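Local coordinates for protein glycoside hydrolase family 81 (Clostridium thermocellum, PDB 6FOP) that probably hydrolyses internal beta-1,3-linkages of glucans such as laminarin, as a family 81 glycoside hydrolase of a cellulose-degrading bacterium, at residues A[257-262]-A[292-297]; A[226-231]-A[245-250]; A[661-666]-A[675-680]. One frame throughout, in Å; residues are numbered along the deposited sequence.

Contact 1. Residues A[257-262]-A[292-297]; sequences KGTILA and QGTSFK
Thr-259 and Gly-293 join the entry to strand 260-263 with the turn that links strands 286-292 and 295-301, an antiparallel edge contact closed by one backbone hydrogen bond. Gly-293 N donates to Thr-259 O at 2.9 Å. Ile-260 and Gln-292 form a non-hydrogen-bonded antiparallel pair. The Gln-292 chain bends at chi2 (55°), which turns CD back over the backbone of Thr-259. OE1 then lies 3.4 Å from Gly-258 CA. The amide NE2 is 3.1 Å from Thr-259 O, at too poor an angle to count as a hydrogen bond. Its hydrogen bond goes to Tyr-216 OH of helix 211-220. Gly-293 takes phi 151° and psi 170°, a backbone shape open chiefly to glycine. Its carbonyl oxygen is met by two side chains, at 3.4 Å from Thr-259 CG2 and 3.5 Å from Leu-261 CD1. The same Leu-261 CD1 reaches the ring edge of Phe-296, in plane, 3.8 Å from Phe-296 CD1. This is plain packing between two small sheets. Strand 286-292 touches both Leu-261 and Phe-296 through Ile-291, the Phe-296 ring stacks on Phe-245 of strand 240-251, and Tyr-216 and Tyr-217 of helix 211-220 pack on Ile-260.

Contact 2. Residues A[226-231]-A[245-250]; sequences TDTKVE and FTAEVS
Chi1 sets Thr-226 OG1 between its backbone N and carbonyl carbon (52°) and Glu-248 CG anti to its backbone N (176°); beyond CG the Glu-248 chain is extended and carries OE1 on to the hydroxyl. Thr-226 OG1 donates to Glu-248 OE1 at 2.5 Å, on the anti lone pair. In one of its two conformers Ser-250 OG donates to the same hydroxyl oxygen at 3.2 Å. Thr-226 N bonds Glu-248 O, Glu-248 N bonds Asp-227 O, and the backbones of Lys-229 and Thr-246 bond each other. Asp-227, Lys-229, Thr-246 and Glu-248 share the polar face. In one of its two conformers Lys-229 NZ makes a salt bridge to Asp-227 OD1 (3.1 Å) and bonds Thr-228 O (2.9 Å) from above the carbonyl plane. Asp-227 OD2 and Glu-248 OE2 stand 5.0 Å apart; a water within bonding distance of both may ease their like charges. Another lies within such distance of Lys-229 O, Glu-231 OE1 and Thr-246 OG1. On the other face Val-230 and Phe-245 lie side by side, Val-230 CG1 3.5 Å from Phe-245 CD2. Strand 295-301 flanks strand 240-251 of this antiparallel hairpin, and loop residues Ser-108, Asp-109 and Phe-110 bond strand 223-235.

Contact 3. Residues A[661-666]-A[675-680]; sequences LPDFSV and VFNKNN
Leu-661 and Asn-677 form an antiparallel hydrogen-bonded pair, with Asn-677 N 2.8 Å from Leu-661 O and Leu-661 N bonded back to Asn-677 O, Pro-662 and Phe-676 form the non-hydrogen-bonded pair beside it, and Asp-663 N continues the ladder to Val-675 O. Asp-663 and Asn-677 carry the side-chain contact. Both hold CG anti to the backbone N (chi1 -170° and -173°), and the two chains cross obliquely. Asn-677 ND2 gives a nearly straight bond to Asp-663 OD2 at 3.0 Å. The oxygen lies in the amide plane, yet the donor stands above the carboxylate plane. The other oxygen, OD1, accepts from Ser-665 N at 3.0 Å, an Asx turn, and from Ser-665 OG at 2.7 Å. Val-666 CG1 touches Val-675 CG2 at 4.2 Å. Phe-676 turns its ring to Leu-656 and Leu-659 of helix 646-659. This hairpin follows that helix and starts the C-terminal sheet. Arg-682 of the next strand makes a salt bridge to Asp-663 OD2. Both carboxylate oxygens are thus engaged, which fixes the rotation of the group, and the cation would probably help keep it charged.

In the fold
From the N terminus, contact 2 comes first and closes the hairpin of strands 223-235 and 240-251. Contact 1 follows, bringing 292-297 back against 257-262 over a loop that holds helix 265-268 and two strands. Contact 3 closes a short hairpin near the C terminus. The three are in series, and none nests in or crosses another. Contacts 1 and 2 touch, their centres 9 Å apart: strand 295-301 pairs with strand 240-251, with Thr-294 O 2.8 Å from Ala-247 N. Contact 1 thereby ties the sheet of strand 260-263 to the sheet that holds contact 2. Contact 3 lies apart, its centre about 38 Å from that of contact 1, and pairs the first two strands of the last sheet, next to helix 646-659.

Contact 1. Residues A[257-262]-A[292-297]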
# COMPACT_ATOMS: atom_id res chain seq x y z
N LYS A 257 18.31 -26.04 7.38
CA LYS A 257 18.36 -24.68 6.87
C LYS A 257 17.10 -24.42 6.06
O LYS A 257 16.84 -25.06 5.05
CB LYS A 257 19.61 -24.43 6.02
CG LYS A 257 19.80 -22.94 5.73
CD LYS A 257 21.09 -22.63 5.02
CE LYS A 257 21.22 -21.14 4.81
NZ LYS A 257 22.49 -20.81 4.13
N GLY A 258 16.32 -23.48 6.54
CA GLY A 258 15.08 -23.06 5.90
C GLY A 258 14.30 -22.23 6.88
O GLY A 258 14.80 -21.84 7.91
N THR A 259 13.05 -21.94 6.52
CA THR A 259 12.12 -21.32 7.44
C THR A 259 10.70 -21.61 7.00
O THR A 259 10.47 -22.31 5.99
CB THR A 259 12.39 -19.81 7.64
OG1 THR A 259 11.68 -19.34 8.79
CG2 THR A 259 11.99 -18.97 6.45
N ILE A 260 9.76 -21.19 7.84
CA ILE A 260 8.35 -21.32 7.56
C ILE A 260 7.84 -19.91 7.28
O ILE A 260 7.96 -19.02 8.11
CB ILE A 260 7.59 -21.93 8.76
CG1 ILE A 260 8.12 -23.32 9.11
CG2 ILE A 260 6.10 -21.99 8.45
CD1 ILE A 260 7.59 -23.88 10.42
N LEU A 261 7.31 -19.71 6.07
CA LEU A 261 6.74 -18.41 5.66
C LEU A 261 5.21 -18.54 5.64
O LEU A 261 4.67 -19.54 5.19
CB LEU A 261 7.27 -17.96 4.31
CG LEU A 261 8.78 -17.76 4.22
CD1 LEU A 261 9.15 -17.47 2.77
CD2 LEU A 261 9.20 -16.61 5.12
N ALA A 262 4.56 -17.52 6.18
CA ALA A 262 3.11 -17.42 6.22
C ALA A 262 2.73 -16.41 5.12
O ALA A 262 3.23 -15.30 5.09
CB ALA A 262 2.63 -16.96 7.59
N GLN A 292 7.26 -24.07 3.32
CA GLN A 292 8.65 -24.23 3.74
C GLN A 292 9.52 -23.64 2.68
O GLN A 292 9.45 -24.04 1.51
CB GLN A 292 9.00 -25.71 3.90
CG GLN A 292 10.50 -26.01 4.06
CD GLN A 292 11.16 -25.29 5.17
OE1 GLN A 292 12.24 -24.71 4.97
NE2 GLN A 292 10.57 -25.35 6.36
N GLY A 293 10.41 -22.75 3.10
CA GLY A 293 11.43 -22.24 2.20
C GLY A 293 11.84 -20.86 2.58
O GLY A 293 11.19 -20.19 3.41
N THR A 294 12.90 -20.40 1.93
CA THR A 294 13.38 -19.06 2.13
C THR A 294 12.93 -18.11 1.03
O THR A 294 13.24 -16.93 1.11
CB THR A 294 14.90 -19.04 2.26
OG1 THR A 294 15.47 -19.70 1.12
CG2 THR A 294 15.30 -19.72 3.56
N SER A 295 12.19 -18.60 0.03
CA SER A 295 11.67 -17.71 -1.00
C SER A 295 10.44 -18.29 -1.65
O SER A 295 10.20 -19.49 -1.65
CB SER A 295 12.73 -17.42 -2.07
OG SER A 295 13.02 -18.57 -2.81
N PHE A 296 9.65 -17.38 -2.21
CA PHE A 296 8.52 -17.74 -3.06
C PHE A 296 8.24 -16.59 -4.01
O PHE A 296 8.75 -15.49 -3.85
CB PHE A 296 7.27 -18.09 -2.23
CG PHE A 296 6.64 -16.93 -1.51
CD1 PHE A 296 7.09 -16.53 -0.27
CD2 PHE A 296 5.54 -16.26 -2.08
CE1 PHE A 296 6.51 -15.48 0.41
CE2 PHE A 296 4.94 -15.23 -1.39
CZ PHE A 296 5.44 -14.82 -0.16
N LYS A 297 7.38 -16.87 -4.98
CA LYS A 297 6.93 -15.84 -5.90
C LYS A 297 5.43 -15.77 -6.00
O LYS A 297 4.73 -16.74 -5.73
CB LYS A 297 7.56 -15.97 -7.27
CG LYS A 297 7.12 -17.12 -8.12
CD LYS A 297 7.90 -17.07 -9.44
CE LYS A 297 7.40 -18.09 -10.43
NZ LYS A 297 8.20 -18.02 -11.69

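Contact 2. Residues A[226-231]-A[245-250]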
# COMPACT_ATOMS: atom_id res chain seq x y z
N THR A 226 17.61 -12.79 8.98
CA THR A 226 18.50 -11.63 9.10
C THR A 226 18.34 -10.60 7.99
O THR A 226 18.89 -9.51 8.10
CB THR A 226 19.97 -12.08 9.18
OG1 THR A 226 20.25 -12.95 8.08
CG2 THR A 226 20.20 -12.84 10.48
N ASP A 227 17.54 -10.92 6.97
CA ASP A 227 17.21 -9.93 5.92
C ASP A 227 15.98 -10.44 5.19
O ASP A 227 15.72 -11.64 5.13
CB ASP A 227 18.39 -9.72 4.95
CG ASP A 227 18.30 -8.41 4.16
OD1 ASP A 227 17.52 -7.53 4.49
OD2 ASP A 227 19.08 -8.29 3.19
N THR A 228 15.22 -9.50 4.62
CA THR A 228 14.06 -9.80 3.80
C THR A 228 14.06 -8.82 2.61
O THR A 228 14.34 -7.62 2.78
CB THR A 228 12.72 -9.71 4.56
OG1 THR A 228 12.50 -8.38 5.05
CG2 THR A 228 12.69 -10.72 5.72
N LYS A 229 13.75 -9.36 1.43
CA LYS A 229 13.83 -8.61 0.17
C LYS A 229 12.73 -8.99 -0.78
O LYS A 229 12.45 -10.18 -0.98
CB LYS A 229 15.18 -8.90 -0.52
CG LYS A 229 16.41 -8.37 0.19
CD LYS A 229 16.71 -6.91 -0.14
CE LYS A 229 17.52 -6.22 0.96
NZ LYS A 229 16.57 -5.83 2.07
N VAL A 230 12.16 -7.98 -1.44
CA VAL A 230 11.33 -8.19 -2.64
C VAL A 230 12.05 -7.73 -3.89
O VAL A 230 12.84 -6.80 -3.85
CB VAL A 230 9.97 -7.52 -2.56
CG1 VAL A 230 9.19 -8.11 -1.40
CG2 VAL A 230 10.07 -5.99 -2.47
N GLU A 231 11.76 -8.43 -4.99
CA GLU A 231 12.19 -8.01 -6.32
C GLU A 231 11.00 -8.23 -7.25
O GLU A 231 10.15 -9.08 -6.97
CB GLU A 231 13.36 -8.84 -6.83
CG GLU A 231 14.54 -8.98 -5.93
CD GLU A 231 15.36 -10.19 -6.37
OE1 GLU A 231 15.12 -11.35 -5.91
OE2 GLU A 231 16.16 -9.98 -7.27
N PHE A 245 9.90 -12.98 -3.15
CA PHE A 245 10.08 -12.67 -1.72
C PHE A 245 11.17 -13.58 -1.20
O PHE A 245 11.07 -14.79 -1.39
CB PHE A 245 8.79 -12.95 -0.96
CG PHE A 245 7.63 -12.12 -1.46
CD1 PHE A 245 6.90 -12.52 -2.55
CD2 PHE A 245 7.29 -10.95 -0.83
CE1 PHE A 245 5.84 -11.75 -3.02
CE2 PHE A 245 6.24 -10.16 -1.30
CZ PHE A 245 5.54 -10.57 -2.41
N THR A 246 12.22 -13.00 -0.60
CA THR A 246 13.37 -13.79 -0.12
C THR A 246 13.73 -13.40 1.29
O THR A 246 13.86 -12.22 1.61
CB THR A 246 14.58 -13.60 -1.06
OG1 THR A 246 14.17 -13.90 -2.39
CG2 THR A 246 15.73 -14.53 -0.66
N ALA A 247 13.87 -14.42 2.15
CA ALA A 247 14.38 -14.26 3.51
C ALA A 247 15.76 -14.87 3.56
O ALA A 247 15.98 -15.97 3.07
CB ALA A 247 13.46 -14.95 4.50
N GLU A 248 16.70 -14.14 4.15
CA GLU A 248 18.02 -14.65 4.44
C GLU A 248 17.96 -15.22 5.86
O GLU A 248 17.47 -14.55 6.75
CB GLU A 248 19.03 -13.51 4.40
CG GLU A 248 20.45 -13.85 4.77
CD GLU A 248 21.29 -12.58 4.91
OE1 GLU A 248 21.24 -11.90 5.99
OE2 GLU A 248 21.97 -12.26 3.94
N VAL A 249 18.52 -16.41 6.07
CA VAL A 249 18.63 -16.98 7.41
C VAL A 249 20.09 -17.21 7.83
O VAL A 249 20.96 -17.52 7.00
CB VAL A 249 17.82 -18.26 7.58
CG1 VAL A 249 16.34 -18.02 7.36
CG2 VAL A 249 18.31 -19.39 6.70
N SER A 250 20.31 -17.01 9.14
CA SER A 250 21.56 -17.33 9.77
C SER A 250 21.27 -18.49 10.75
O SER A 250 20.43 -18.38 11.65
CB SER A 250 22.12 -16.07 10.42
OG SER A 250 22.29 -15.05 9.40
O HOH W 1 21.93 -9.25 6.55
O HOH W 2 21.74 -9.39 3.51
O HOH W 3 13.51 -11.49 -3.54

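Contact 3. Residues A[661-666]-A[675-680]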
# COMPACT_ATOMS: atom_id res chain seq x y z
N LEU A 661 -18.29 -2.95 -20.85
CA LEU A 661 -17.61 -3.09 -19.59
C LEU A 661 -16.18 -3.60 -19.80
O LEU A 661 -15.90 -4.33 -20.76
CB LEU A 661 -18.39 -4.06 -18.70
CG LEU A 661 -19.87 -3.73 -18.44
CD1 LEU A 661 -20.47 -4.70 -17.44
CD2 LEU A 661 -20.00 -2.29 -17.94
N PRO A 662 -15.28 -3.30 -18.86
CA PRO A 662 -13.92 -3.83 -19.01
C PRO A 662 -13.90 -5.37 -19.03
O PRO A 662 -14.57 -6.01 -18.23
CB PRO A 662 -13.17 -3.29 -17.80
CG PRO A 662 -14.25 -2.98 -16.81
CD PRO A 662 -15.42 -2.48 -17.65
N ASP A 663 -13.08 -5.92 -19.90
CA ASP A 663 -12.98 -7.36 -20.09
C ASP A 663 -11.59 -7.79 -19.64
O ASP A 663 -10.59 -7.51 -20.31
CB ASP A 663 -13.20 -7.70 -21.56
CG ASP A 663 -13.35 -9.20 -21.82
OD1 ASP A 663 -12.78 -9.99 -21.04
OD2 ASP A 663 -14.02 -9.58 -22.80
N PHE A 664 -11.55 -8.47 -18.50
CA PHE A 664 -10.30 -8.90 -17.88
C PHE A 664 -9.81 -10.26 -18.36
O PHE A 664 -8.83 -10.78 -17.84
CB PHE A 664 -10.48 -8.89 -16.37
CG PHE A 664 -10.73 -7.52 -15.84
CD1 PHE A 664 -9.67 -6.64 -15.65
CD2 PHE A 664 -12.03 -7.05 -15.67
CE1 PHE A 664 -9.89 -5.35 -15.19
CE2 PHE A 664 -12.24 -5.78 -15.22
CZ PHE A 664 -11.18 -4.93 -14.99
N SER A 665 -10.47 -10.85 -19.35
CA SER A 665 -10.09 -12.17 -19.84
C SER A 665 -9.10 -12.10 -21.02
O SER A 665 -8.75 -13.15 -21.58
CB SER A 665 -11.32 -12.96 -20.24
OG SER A 665 -11.89 -12.47 -21.42
N VAL A 666 -8.71 -10.90 -21.41
CA VAL A 666 -7.82 -10.67 -22.56
C VAL A 666 -6.69 -9.75 -22.14
O VAL A 666 -6.95 -8.67 -21.58
CB VAL A 666 -8.56 -9.96 -23.71
CG1 VAL A 666 -7.66 -9.80 -24.95
CG2 VAL A 666 -9.80 -10.69 -24.08
N VAL A 675 -9.37 -3.40 -22.80
CA VAL A 675 -10.35 -4.08 -23.62
C VAL A 675 -11.70 -3.97 -22.96
O VAL A 675 -11.83 -4.11 -21.74
CB VAL A 675 -10.01 -5.57 -23.83
CG1 VAL A 675 -10.99 -6.24 -24.80
CG2 VAL A 675 -8.57 -5.70 -24.35
N PHE A 676 -12.71 -3.68 -23.78
CA PHE A 676 -14.09 -3.49 -23.36
C PHE A 676 -14.97 -4.48 -24.11
O PHE A 676 -14.64 -4.89 -25.23
CB PHE A 676 -14.53 -2.05 -23.65
CG PHE A 676 -13.67 -1.00 -23.02
CD1 PHE A 676 -12.48 -0.59 -23.62
CD2 PHE A 676 -14.01 -0.45 -21.79
CE1 PHE A 676 -11.67 0.36 -23.01
CE2 PHE A 676 -13.20 0.50 -21.18
CZ PHE A 676 -12.03 0.90 -21.80
N ASN A 677 -16.10 -4.86 -23.49
CA ASN A 677 -16.98 -5.88 -24.04
C ASN A 677 -18.42 -5.43 -23.85
O ASN A 677 -18.87 -5.29 -22.71
CB ASN A 677 -16.71 -7.20 -23.33
CG ASN A 677 -17.45 -8.37 -23.92
OD1 ASN A 677 -18.55 -8.24 -24.44
ND2 ASN A 677 -16.85 -9.56 -23.81
N LYS A 678 -19.11 -5.17 -24.96
CA LYS A 678 -20.53 -4.80 -24.95
C LYS A 678 -21.28 -5.91 -25.64
O LYS A 678 -21.13 -6.11 -26.84
CB LYS A 678 -20.76 -3.46 -25.68
CG LYS A 678 -22.17 -2.92 -25.50
CD LYS A 678 -22.36 -1.62 -26.25
CE LYS A 678 -23.81 -1.15 -26.19
NZ LYS A 678 -24.24 -0.76 -24.82
N ASN A 679 -22.05 -6.68 -24.87
CA ASN A 679 -22.86 -7.77 -25.42
C ASN A 679 -22.07 -8.67 -26.36
O ASN A 679 -22.51 -8.99 -27.47
CB ASN A 679 -24.08 -7.19 -26.14
CG ASN A 679 -24.94 -6.35 -25.21
OD1 ASN A 679 -25.13 -6.68 -24.03
ND2 ASN A 679 -25.46 -5.25 -25.74
N ASN A 680 -20.88 -9.05 -25.88
CA ASN A 680 -19.97 -9.96 -26.58
C ASN A 680 -19.24 -9.39 -27.80
O ASN A 680 -18.61 -10.15 -28.54
CB ASN A 680 -20.65 -11.29 -26.92
CG ASN A 680 -21.24 -11.96 -25.70
OD1 ASN A 680 -20.53 -12.18 -24.72
ND2 ASN A 680 -22.51 -12.30 -25.75